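Local coordinates for DNA topoisomerase 2-associated protein PAT1 (Saccharomyces cerevisiae, PDB 4OGP) that activates mRNA decapping and represses translation, its C-terminal domain probably serving to recruit decapping factors such as Dcp2 and the Lsm1-7 complex, at residues A[91-96]-A[150-155]; A[265-270]-A[299-304]; A[8-13]-A[52-57]; A[160-165]-A[233-238]. All coordinates share one frame; numbering follows the deposited sequence.

Contact 1: A[91-96]-A[150-155]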
# COMPACT_ATOMS: atom_id res chain seq x y z
N GLN A 91 -13.30 -7.59 2.40
CA GLN A 91 -12.99 -8.88 1.79
C GLN A 91 -11.67 -8.84 1.04
O GLN A 91 -10.87 -9.77 1.11
CB GLN A 91 -14.11 -9.32 0.85
CG GLN A 91 -15.39 -9.78 1.55
CD GLN A 91 -15.29 -11.20 2.08
OE1 GLN A 91 -14.85 -12.11 1.37
NE2 GLN A 91 -15.67 -11.39 3.34
N ILE A 92 -11.42 -7.74 0.35
CA ILE A 92 -10.26 -7.65 -0.53
C ILE A 92 -8.97 -7.50 0.29
O ILE A 92 -7.89 -7.95 -0.11
CB ILE A 92 -10.41 -6.50 -1.54
CG1 ILE A 92 -9.30 -6.55 -2.60
CG2 ILE A 92 -10.51 -5.15 -0.82
CD1 ILE A 92 -9.44 -7.73 -3.52
N ILE A 93 -9.11 -6.90 1.47
CA ILE A 93 -7.97 -6.77 2.37
C ILE A 93 -7.66 -8.14 2.95
O ILE A 93 -6.50 -8.50 3.14
CB ILE A 93 -8.26 -5.77 3.50
CG1 ILE A 93 -8.56 -4.40 2.89
CG2 ILE A 93 -7.10 -5.69 4.47
CD1 ILE A 93 -7.43 -3.85 2.08
N ILE A 94 -8.71 -8.92 3.19
CA ILE A 94 -8.54 -10.29 3.66
C ILE A 94 -7.82 -11.13 2.61
O ILE A 94 -6.98 -11.97 2.95
CB ILE A 94 -9.90 -10.90 4.09
CG1 ILE A 94 -10.26 -10.40 5.50
CG2 ILE A 94 -9.84 -12.43 4.09
CD1 ILE A 94 -11.75 -10.26 5.75
N LEU A 95 -8.14 -10.90 1.34
CA LEU A 95 -7.42 -11.52 0.24
C LEU A 95 -5.97 -11.04 0.19
O LEU A 95 -5.05 -11.80 -0.16
CB LEU A 95 -8.10 -11.21 -1.10
CG LEU A 95 -9.33 -11.99 -1.54
CD1 LEU A 95 -9.51 -11.81 -3.07
CD2 LEU A 95 -9.22 -13.45 -1.17
N SER A 96 -5.78 -9.77 0.53
CA SER A 96 -4.46 -9.13 0.44
C SER A 96 -3.44 -9.57 1.50
O SER A 96 -2.23 -9.60 1.24
CB SER A 96 -4.62 -7.61 0.50
OG SER A 96 -5.66 -7.19 -0.38
N SER A 150 -1.42 -3.67 12.82
CA SER A 150 -0.49 -4.74 12.48
C SER A 150 -1.04 -5.66 11.39
O SER A 150 -0.34 -5.95 10.42
CB SER A 150 -0.11 -5.56 13.71
OG SER A 150 0.97 -6.43 13.39
N PHE A 151 -2.28 -6.09 11.54
CA PHE A 151 -2.91 -6.93 10.51
C PHE A 151 -2.88 -6.22 9.15
O PHE A 151 -2.62 -6.85 8.12
CB PHE A 151 -4.35 -7.30 10.88
CG PHE A 151 -5.07 -8.00 9.76
CD1 PHE A 151 -4.73 -9.28 9.40
CD2 PHE A 151 -6.06 -7.34 9.04
CE1 PHE A 151 -5.37 -9.92 8.35
CE2 PHE A 151 -6.71 -7.97 7.99
CZ PHE A 151 -6.37 -9.26 7.64
N LEU A 152 -3.12 -4.91 9.16
CA LEU A 152 -3.07 -4.12 7.93
C LEU A 152 -1.68 -4.14 7.28
O LEU A 152 -1.56 -4.09 6.05
CB LEU A 152 -3.47 -2.66 8.19
CG LEU A 152 -4.96 -2.38 8.38
CD1 LEU A 152 -5.20 -0.90 8.55
CD2 LEU A 152 -5.74 -2.92 7.20
N THR A 153 -0.64 -4.20 8.10
CA THR A 153 0.73 -4.20 7.60
C THR A 153 1.13 -5.54 6.98
O THR A 153 2.20 -5.63 6.36
CB THR A 153 1.77 -3.78 8.68
OG1 THR A 153 1.90 -4.82 9.67
CG2 THR A 153 1.38 -2.47 9.35
N THR A 154 0.29 -6.56 7.14
CA THR A 154 0.51 -7.86 6.49
C THR A 154 -0.07 -7.86 5.07
O THR A 154 -0.01 -8.87 4.36
CB THR A 154 -0.07 -9.06 7.29
OG1 THR A 154 -1.51 -9.07 7.20
CG2 THR A 154 0.35 -8.97 8.76
N SER A 155 -0.59 -6.72 4.64
CA SER A 155 -0.99 -6.57 3.25
C SER A 155 -0.25 -5.43 2.56
O SER A 155 -0.01 -4.37 3.15
CB SER A 155 -2.50 -6.36 3.14
OG SER A 155 -2.86 -5.06 3.57
O HOH W 1 0.79 -9.63 1.56
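Ser155 OG is held from two directions: it donates to Leu152 O, 3.0 Å away, and accepts the backbone N-H of Gly158, making Ser155 the N-cap of helix 156-170. Leu152 O also takes the N-H of Ser155, and both donors reach it from the same face of its carbonyl plane. A chi1 of 74° puts OG between the backbone N and the carbonyl carbon, where it reaches Leu152 O and Gly158 N. The CB of Ser155 points to helix 91-96 and meets Ser96 CB at 3.6 Å. This is the point at which the two backbones come nearest, with only 5.1 Å between the CA atoms of Ser96 and Ser155, an approach that two small side chains permit. One water finishes the polar side of the contact, donating to Ser96 O and to Thr154 O, each 3.0 Å away, and so bridges two carbonyl oxygens that lie near each other. The apolar half belongs to Ile93. Its CG2 branch, anti to the backbone N, lies 4.1 Å from Leu152 CD2 and 4.2 Å from Phe151 CE2, reaching the phenylalanine ring obliquely. Thr154 OG1 donates to Phe151 O at 2.6 Å, on a lone pair, and is bonded as well to Ser97 OG. The contact thus illustrates how a bend between consecutive helices can pack against an earlier one: helix 91-96 rests on the junction of helices 149-153 and 156-170, Ile157 of the latter touching Ile93 and Ser96, while Val112 of helix 106-127 also packs on Ser96.

Contact 2: A[265-270]-A[299-304]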
# COMPACT_ATOMS: atom_id res chain seq x y z
N GLU A 265 21.86 -12.07 0.60
CA GLU A 265 21.36 -12.45 -0.72
C GLU A 265 22.06 -11.65 -1.83
O GLU A 265 22.53 -12.22 -2.81
CB GLU A 265 19.84 -12.32 -0.82
CG GLU A 265 19.27 -13.08 -2.00
CD GLU A 265 17.92 -12.57 -2.48
OE1 GLU A 265 17.66 -12.66 -3.71
OE2 GLU A 265 17.13 -12.09 -1.64
N ALA A 266 22.14 -10.33 -1.66
CA ALA A 266 22.87 -9.46 -2.58
C ALA A 266 24.29 -9.95 -2.86
O ALA A 266 24.74 -9.97 -4.02
CB ALA A 266 22.88 -8.03 -2.05
N GLU A 267 25.00 -10.35 -1.81
CA GLU A 267 26.37 -10.82 -1.95
C GLU A 267 26.43 -12.17 -2.66
O GLU A 267 27.37 -12.45 -3.40
CB GLU A 267 27.07 -10.90 -0.58
CG GLU A 267 27.39 -9.53 0.01
CD GLU A 267 28.29 -8.69 -0.90
OE1 GLU A 267 28.23 -7.44 -0.82
OE2 GLU A 267 29.08 -9.27 -1.68
N THR A 268 25.44 -13.02 -2.41
CA THR A 268 25.35 -14.29 -3.12
C THR A 268 25.10 -14.03 -4.62
O THR A 268 25.61 -14.75 -5.48
CB THR A 268 24.22 -15.16 -2.55
OG1 THR A 268 24.58 -15.60 -1.23
CG2 THR A 268 23.99 -16.37 -3.42
N LEU A 269 24.33 -13.00 -4.92
CA LEU A 269 24.08 -12.62 -6.31
C LEU A 269 25.37 -12.12 -6.95
O LEU A 269 25.65 -12.40 -8.11
CB LEU A 269 22.98 -11.56 -6.40
CG LEU A 269 21.60 -12.06 -5.97
CD1 LEU A 269 20.52 -11.00 -6.14
CD2 LEU A 269 21.25 -13.33 -6.73
N GLN A 270 26.17 -11.41 -6.15
CA GLN A 270 27.40 -10.81 -6.62
C GLN A 270 28.40 -11.87 -7.09
O GLN A 270 29.10 -11.67 -8.09
CB GLN A 270 28.01 -9.93 -5.52
CG GLN A 270 29.30 -9.24 -5.91
CD GLN A 270 29.14 -8.35 -7.13
OE1 GLN A 270 28.79 -7.17 -7.01
NE2 GLN A 270 29.39 -8.92 -8.30
N LYS A 299 18.89 -4.01 -7.30
CA LYS A 299 17.61 -3.77 -6.67
C LYS A 299 17.63 -3.99 -5.12
O LYS A 299 17.10 -3.18 -4.38
CB LYS A 299 16.55 -4.64 -7.33
CG LYS A 299 15.17 -4.52 -6.73
CD LYS A 299 14.17 -5.31 -7.56
CE LYS A 299 12.82 -5.34 -6.91
NZ LYS A 299 12.53 -4.07 -6.19
N LEU A 300 18.21 -5.09 -4.65
CA LEU A 300 18.36 -5.27 -3.19
C LEU A 300 19.20 -4.18 -2.51
O LEU A 300 18.82 -3.65 -1.47
CB LEU A 300 18.94 -6.65 -2.86
CG LEU A 300 18.08 -7.85 -3.27
CD1 LEU A 300 18.79 -9.16 -2.98
CD2 LEU A 300 16.73 -7.79 -2.59
N TYR A 301 20.35 -3.84 -3.12
CA TYR A 301 21.18 -2.72 -2.66
C TYR A 301 20.39 -1.42 -2.59
O TYR A 301 20.47 -0.69 -1.62
CB TYR A 301 22.35 -2.48 -3.64
CG TYR A 301 23.66 -3.16 -3.28
CD1 TYR A 301 24.65 -2.48 -2.55
CD2 TYR A 301 23.92 -4.45 -3.69
CE1 TYR A 301 25.85 -3.11 -2.24
CE2 TYR A 301 25.10 -5.08 -3.39
CZ TYR A 301 26.06 -4.42 -2.66
OH TYR A 301 27.23 -5.08 -2.37
N GLN A 302 19.67 -1.12 -3.67
CA GLN A 302 18.96 0.14 -3.79
C GLN A 302 17.84 0.26 -2.75
O GLN A 302 17.69 1.30 -2.10
CB GLN A 302 18.41 0.32 -5.22
CG GLN A 302 19.52 0.72 -6.19
CD GLN A 302 19.14 0.55 -7.64
OE1 GLN A 302 18.00 0.78 -8.04
NE2 GLN A 302 20.11 0.13 -8.45
N ASP A 303 17.06 -0.80 -2.59
CA ASP A 303 15.93 -0.74 -1.69
C ASP A 303 16.38 -0.77 -0.23
O ASP A 303 15.83 -0.06 0.61
CB ASP A 303 14.90 -1.82 -2.05
CG ASP A 303 14.41 -1.69 -3.50
OD1 ASP A 303 14.49 -0.56 -4.07
OD2 ASP A 303 13.98 -2.70 -4.08
N LEU A 304 17.41 -1.54 0.05
CA LEU A 304 18.00 -1.54 1.39
C LEU A 304 18.62 -0.19 1.76
O LEU A 304 18.47 0.30 2.90
CB LEU A 304 19.04 -2.66 1.52
CG LEU A 304 19.90 -2.60 2.79
CD1 LEU A 304 19.05 -2.78 4.06
CD2 LEU A 304 20.97 -3.67 2.73
O HOH W 2 29.37 -5.08 -0.56
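An antiparallel helical hairpin, built from helices 256-277 and 284-310 near the C-terminal end of this ARM-repeat fold, is joined here by Ala266 and Leu300. The short segments run at 152° to each other with their axes 9.9 Å apart, and Ala266, facing the partner helix, allows this approach. Leu300 turns its CD1 methyl into the opposite helix. There Leu269 CD1 meets it at 4.0 Å, and the extended Glu265 chain crosses the Leu300 side chain at about a right angle, with Glu265 CD 3.6 Å from Leu300 CD1. On the other flank the ring of Tyr301 passes beside Ala266, whose CB is 3.9 Å from Tyr301 CE2, and carries its hydroxyl to the carboxylate of Glu267. Bent at chi2 (-59°), the Glu267 chain brings OE1 to 3.0 Å from Tyr301 OH, the carboxylate plane being turned 71° from the ring plane. A water lying in the plane of the ring, at its edge, donates to Glu267 OE1 at 2.6 Å and is hydrogen-bonded to Tyr301 OH at 2.8 Å. The same carboxylate oxygen is bonded to the hydroxyl of Tyr315, from the hairpin strand 313-316, whose ring also meets that of Tyr301. Apolar packing along the middle of the hairpin therefore gives way at one margin to a polar cluster round a single carboxylate oxygen. The water and the Tyr315 hydroxyl at this oxygen are likely to stabilise the charged form of Glu267, and through Tyr315 the cluster links the helical pair to the terminal strands.

Contact 3: A[8-13]-A[52-57]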
# COMPACT_ATOMS: atom_id res chain seq x y z
N GLU A 8 -26.86 -6.10 -8.06
CA GLU A 8 -27.96 -5.25 -8.52
C GLU A 8 -27.67 -3.78 -8.20
O GLU A 8 -28.04 -2.87 -8.95
CB GLU A 8 -29.28 -5.68 -7.86
CG GLU A 8 -29.82 -7.03 -8.34
CD GLU A 8 -30.96 -7.57 -7.48
OE1 GLU A 8 -31.71 -8.45 -7.95
OE2 GLU A 8 -31.11 -7.12 -6.31
N LEU A 9 -27.02 -3.57 -7.06
CA LEU A 9 -26.65 -2.25 -6.58
C LEU A 9 -25.60 -1.60 -7.49
O LEU A 9 -25.70 -0.42 -7.84
CB LEU A 9 -26.09 -2.38 -5.17
CG LEU A 9 -26.32 -1.23 -4.20
CD1 LEU A 9 -26.04 -1.70 -2.79
CD2 LEU A 9 -25.45 -0.06 -4.56
N ILE A 10 -24.58 -2.38 -7.82
CA ILE A 10 -23.51 -1.93 -8.71
C ILE A 10 -24.06 -1.55 -10.08
O ILE A 10 -23.66 -0.54 -10.67
CB ILE A 10 -22.42 -3.02 -8.87
CG1 ILE A 10 -21.65 -3.19 -7.56
CG2 ILE A 10 -21.46 -2.68 -10.00
CD1 ILE A 10 -20.88 -4.48 -7.48
N GLU A 11 -24.99 -2.36 -10.58
CA GLU A 11 -25.65 -2.09 -11.86
C GLU A 11 -26.32 -0.72 -11.84
O GLU A 11 -26.17 0.08 -12.77
CB GLU A 11 -26.68 -3.17 -12.15
CG GLU A 11 -26.07 -4.52 -12.47
CD GLU A 11 -25.32 -4.50 -13.79
OE1 GLU A 11 -25.93 -4.12 -14.81
OE2 GLU A 11 -24.12 -4.86 -13.79
N THR A 12 -27.04 -0.45 -10.75
CA THR A 12 -27.75 0.81 -10.57
C THR A 12 -26.77 1.97 -10.54
O THR A 12 -27.06 3.05 -11.04
CB THR A 12 -28.59 0.80 -9.27
OG1 THR A 12 -29.39 -0.39 -9.24
CG2 THR A 12 -29.49 2.03 -9.18
N VAL A 13 -25.61 1.75 -9.95
CA VAL A 13 -24.62 2.80 -9.81
C VAL A 13 -24.06 3.17 -11.18
O VAL A 13 -23.92 4.35 -11.50
CB VAL A 13 -23.50 2.40 -8.81
CG1 VAL A 13 -22.32 3.35 -8.89
CG2 VAL A 13 -24.06 2.37 -7.40
N ILE A 52 -19.51 -0.54 1.03
CA ILE A 52 -18.34 -1.28 1.45
C ILE A 52 -18.25 -2.64 0.76
O ILE A 52 -17.20 -3.02 0.24
CB ILE A 52 -18.36 -1.46 3.00
CG1 ILE A 52 -18.15 -0.11 3.70
CG2 ILE A 52 -17.34 -2.49 3.45
CD1 ILE A 52 -17.12 0.80 3.02
N SER A 53 -19.37 -3.37 0.75
CA SER A 53 -19.42 -4.65 0.05
C SER A 53 -19.16 -4.51 -1.46
O SER A 53 -18.53 -5.37 -2.07
CB SER A 53 -20.76 -5.35 0.31
OG SER A 53 -20.87 -5.78 1.66
N MET A 54 -19.64 -3.42 -2.06
CA MET A 54 -19.39 -3.15 -3.47
C MET A 54 -17.89 -3.12 -3.83
O MET A 54 -17.51 -3.53 -4.93
CB MET A 54 -20.03 -1.83 -3.89
CG MET A 54 -21.53 -1.92 -4.12
SD MET A 54 -22.12 -0.51 -5.08
CE MET A 54 -21.95 0.80 -3.89
N LEU A 55 -17.08 -2.65 -2.88
CA LEU A 55 -15.64 -2.52 -3.04
C LEU A 55 -14.93 -3.85 -3.18
O LEU A 55 -13.77 -3.91 -3.59
CB LEU A 55 -15.03 -1.76 -1.86
CG LEU A 55 -15.46 -0.30 -1.75
CD1 LEU A 55 -14.63 0.40 -0.69
CD2 LEU A 55 -15.34 0.40 -3.10
N SER A 56 -15.61 -4.94 -2.83
CA SER A 56 -14.99 -6.24 -3.02
C SER A 56 -15.45 -6.95 -4.29
O SER A 56 -15.24 -8.14 -4.44
CB SER A 56 -15.12 -7.09 -1.76
OG SER A 56 -14.20 -6.59 -0.79
N PHE A 57 -16.04 -6.19 -5.20
CA PHE A 57 -16.32 -6.65 -6.56
C PHE A 57 -15.50 -5.82 -7.55
O PHE A 57 -15.45 -4.60 -7.45
CB PHE A 57 -17.81 -6.51 -6.88
CG PHE A 57 -18.68 -7.47 -6.13
CD1 PHE A 57 -19.17 -8.61 -6.75
CD2 PHE A 57 -19.00 -7.24 -4.80
CE1 PHE A 57 -19.97 -9.51 -6.05
CE2 PHE A 57 -19.80 -8.13 -4.10
CZ PHE A 57 -20.29 -9.26 -4.73
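Helix 8-13 faces the short helix 50-54, the CA atoms of Ile10 and Met54 lying 6.8 Å apart. Beyond Met54 the chain makes a type I beta turn to Phe57, closed by Phe57 N to Met54 O at 3.1 Å, and Phe57 takes the N-cap position of helix 58-62. Met54 is the side chain that packs into the surface of the other helix. Its SD lies 3.4 Å from Leu9 CD2 and 4.2 Å from Val13 CG2, while its CG meets Ile10 CG1 at 3.7 Å, the Ile10 and Met54 chains sliding past each other in opposite directions. Ile6, one turn before Ile10, also touches it, so that Met54 sits as a knob in a hole framed by Ile6, Leu9, Ile10 and Val13. This single knobs-into-holes element joins helix 3-25 to helix 50-54 in the ARM-repeat fold. A bend at chi3 (-70°) folds CE beside Leu9, where CE is 3.7 Å from Leu9 CD2. The outstretched CD1 of Ile10 continues to Phe57 and reaches its CB at 3.7 Å, coming obliquely to the ring. An alanine at Ile10 would remove both CG1 and CD1, and would probably leave a gap between Met54 and Phe57 in which the thioether chain could shift. Leu7 and Lys3 lie against Phe57 too, Ile67 of helix 64-69 packs on Val13, and Glu11 forms a salt bridge with Lys59.

Contact 4: A[160-165]-A[233-238]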
# COMPACT_ATOMS: atom_id res chain seq x y z
N ASN A 160 1.21 0.08 1.93
CA ASN A 160 1.29 1.22 1.01
C ASN A 160 0.44 2.39 1.45
O ASN A 160 0.85 3.54 1.32
CB ASN A 160 0.91 0.81 -0.40
CG ASN A 160 1.94 -0.08 -1.03
OD1 ASN A 160 3.13 0.02 -0.73
ND2 ASN A 160 1.50 -0.97 -1.92
N LEU A 161 -0.75 2.09 1.95
CA LEU A 161 -1.66 3.14 2.39
C LEU A 161 -1.04 3.95 3.52
O LEU A 161 -1.06 5.19 3.51
CB LEU A 161 -3.00 2.55 2.85
CG LEU A 161 -3.86 3.56 3.61
CD1 LEU A 161 -4.18 4.78 2.74
CD2 LEU A 161 -5.13 2.93 4.13
N ILE A 162 -0.49 3.25 4.50
CA ILE A 162 0.19 3.93 5.58
C ILE A 162 1.36 4.79 5.08
O ILE A 162 1.50 5.94 5.50
CB ILE A 162 0.66 2.94 6.67
CG1 ILE A 162 -0.56 2.31 7.34
CG2 ILE A 162 1.53 3.66 7.69
CD1 ILE A 162 -0.33 0.92 7.89
N THR A 163 2.19 4.26 4.20
CA THR A 163 3.34 5.08 3.82
C THR A 163 2.94 6.26 2.96
O THR A 163 3.60 7.27 2.98
CB THR A 163 4.52 4.29 3.20
OG1 THR A 163 4.77 4.76 1.87
CG2 THR A 163 4.23 2.86 3.17
N ILE A 164 1.84 6.14 2.23
CA ILE A 164 1.28 7.29 1.53
C ILE A 164 0.82 8.36 2.52
O ILE A 164 1.12 9.54 2.35
CB ILE A 164 0.14 6.89 0.58
CG1 ILE A 164 0.69 6.64 -0.82
CG2 ILE A 164 -0.92 7.99 0.50
CD1 ILE A 164 -0.17 5.71 -1.63
N LEU A 165 0.10 7.93 3.56
CA LEU A 165 -0.43 8.85 4.55
C LEU A 165 0.69 9.55 5.30
O LEU A 165 0.68 10.77 5.42
CB LEU A 165 -1.35 8.15 5.53
CG LEU A 165 -2.74 7.74 5.04
CD1 LEU A 165 -3.47 6.99 6.15
CD2 LEU A 165 -3.54 8.95 4.58
N TRP A 233 10.56 -1.89 2.15
CA TRP A 233 11.65 -1.00 2.56
C TRP A 233 11.25 0.46 2.47
O TRP A 233 11.76 1.32 3.20
CB TRP A 233 12.89 -1.29 1.74
CG TRP A 233 13.45 -2.65 2.02
CD1 TRP A 233 13.36 -3.75 1.23
CD2 TRP A 233 14.16 -3.04 3.19
NE1 TRP A 233 13.99 -4.81 1.83
CE2 TRP A 233 14.49 -4.41 3.04
CE3 TRP A 233 14.56 -2.38 4.36
CZ2 TRP A 233 15.18 -5.13 4.01
CZ3 TRP A 233 15.26 -3.09 5.31
CH2 TRP A 233 15.57 -4.45 5.13
N GLN A 234 10.33 0.75 1.55
CA GLN A 234 9.84 2.11 1.36
C GLN A 234 9.05 2.52 2.60
O GLN A 234 9.20 3.63 3.13
CB GLN A 234 8.97 2.18 0.10
CG GLN A 234 8.32 3.53 -0.14
CD GLN A 234 9.34 4.67 -0.18
OE1 GLN A 234 10.05 4.86 -1.18
NE2 GLN A 234 9.42 5.42 0.91
N PHE A 235 8.19 1.61 3.04
CA PHE A 235 7.45 1.77 4.29
C PHE A 235 8.36 2.03 5.50
O PHE A 235 8.06 2.89 6.32
CB PHE A 235 6.58 0.54 4.58
CG PHE A 235 6.01 0.55 5.97
CD1 PHE A 235 4.94 1.36 6.28
CD2 PHE A 235 6.58 -0.24 6.98
CE1 PHE A 235 4.42 1.39 7.57
CE2 PHE A 235 6.07 -0.22 8.26
CZ PHE A 235 4.99 0.58 8.57
N LEU A 236 9.45 1.28 5.59
CA LEU A 236 10.38 1.41 6.70
C LEU A 236 11.10 2.75 6.63
O LEU A 236 11.24 3.43 7.64
CB LEU A 236 11.39 0.26 6.69
CG LEU A 236 10.86 -1.09 7.17
CD1 LEU A 236 11.84 -2.21 6.81
CD2 LEU A 236 10.55 -1.07 8.70
N ALA A 237 11.55 3.12 5.44
CA ALA A 237 12.22 4.41 5.23
C ALA A 237 11.32 5.57 5.66
O ALA A 237 11.77 6.50 6.33
CB ALA A 237 12.66 4.57 3.77
N SER A 238 10.05 5.51 5.28
CA SER A 238 9.12 6.57 5.63
C SER A 238 8.74 6.54 7.11
O SER A 238 8.51 7.59 7.71
CB SER A 238 7.87 6.52 4.76
OG SER A 238 8.15 6.81 3.40
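Helices 160-165 and 233-238 run in broadly the same direction, the axes of the two short segments inclined by 34° and 9.3 Å apart at their closest, with the CA atoms of Thr163 and Phe235 only 5.3 Å apart. They belong to helices 156-170 and 230-241 near the centre of the ARM-repeat fold, where helices distant in sequence are stacked side by side. Phe235 carries the apolar part. With CG anti to the backbone N, Phe235 holds its ring edge towards helix 156-170, where two methyls meet it close to the ring plane: Thr163 CG2 stands 3.5 Å from Phe235 CD1, and Ile162 CG2 stands 3.7 Å from Phe235 CE1. Neighbouring residues of one helix thus grip neighbouring carbons of one ring edge. Thr163 CG2 also lies 3.6 Å from Phe235 CB, wedged where the ring leaves the backbone. Thr163 has an unusual torsion here (chi1 119°), with CG2 nearly eclipsing its own backbone N, which may mean some strain. A leucine in place of Phe235 would lack the flat edge that spans both methyls, and would probably leave one of them without its partner and a gap beside Ile162. Beyond the pair, Ile208 touches Phe235 from a loop and Leu143 of helix 133-145 backs Ile162, while Leu306 of helix 284-310 lies against Gln234. At the more polar border of the contact, Gln234 NE2 gives a weak hydrogen bond to Ser238 OG at 3.1 Å, bent to an N-H...O angle of 126°, and Thr163 OG1 lies 4.2 Å from that same Ser238 OG.

Read from the N terminus, the contacts close four loops in series, none nesting in or crossing another. Contact 3 ties helix 3-25 to helix 50-54 across 38 residues; contact 1 brings helix 91-96 to 149-153 across 53; contact 4 spans 67 residues between helices 156-170 and 230-241; contact 2 closes the short return of 28 residues in the C-terminal hairpin. Successive loops touch: Ser56 meets Gln91 and Ile92, Thr153 meets Ile162, and Trp233 packs on Asp303 and Leu304. This relay crosses the elongated domain, with the centres of contacts 3 and 2 about 43 Å apart on opposite sides of its middle.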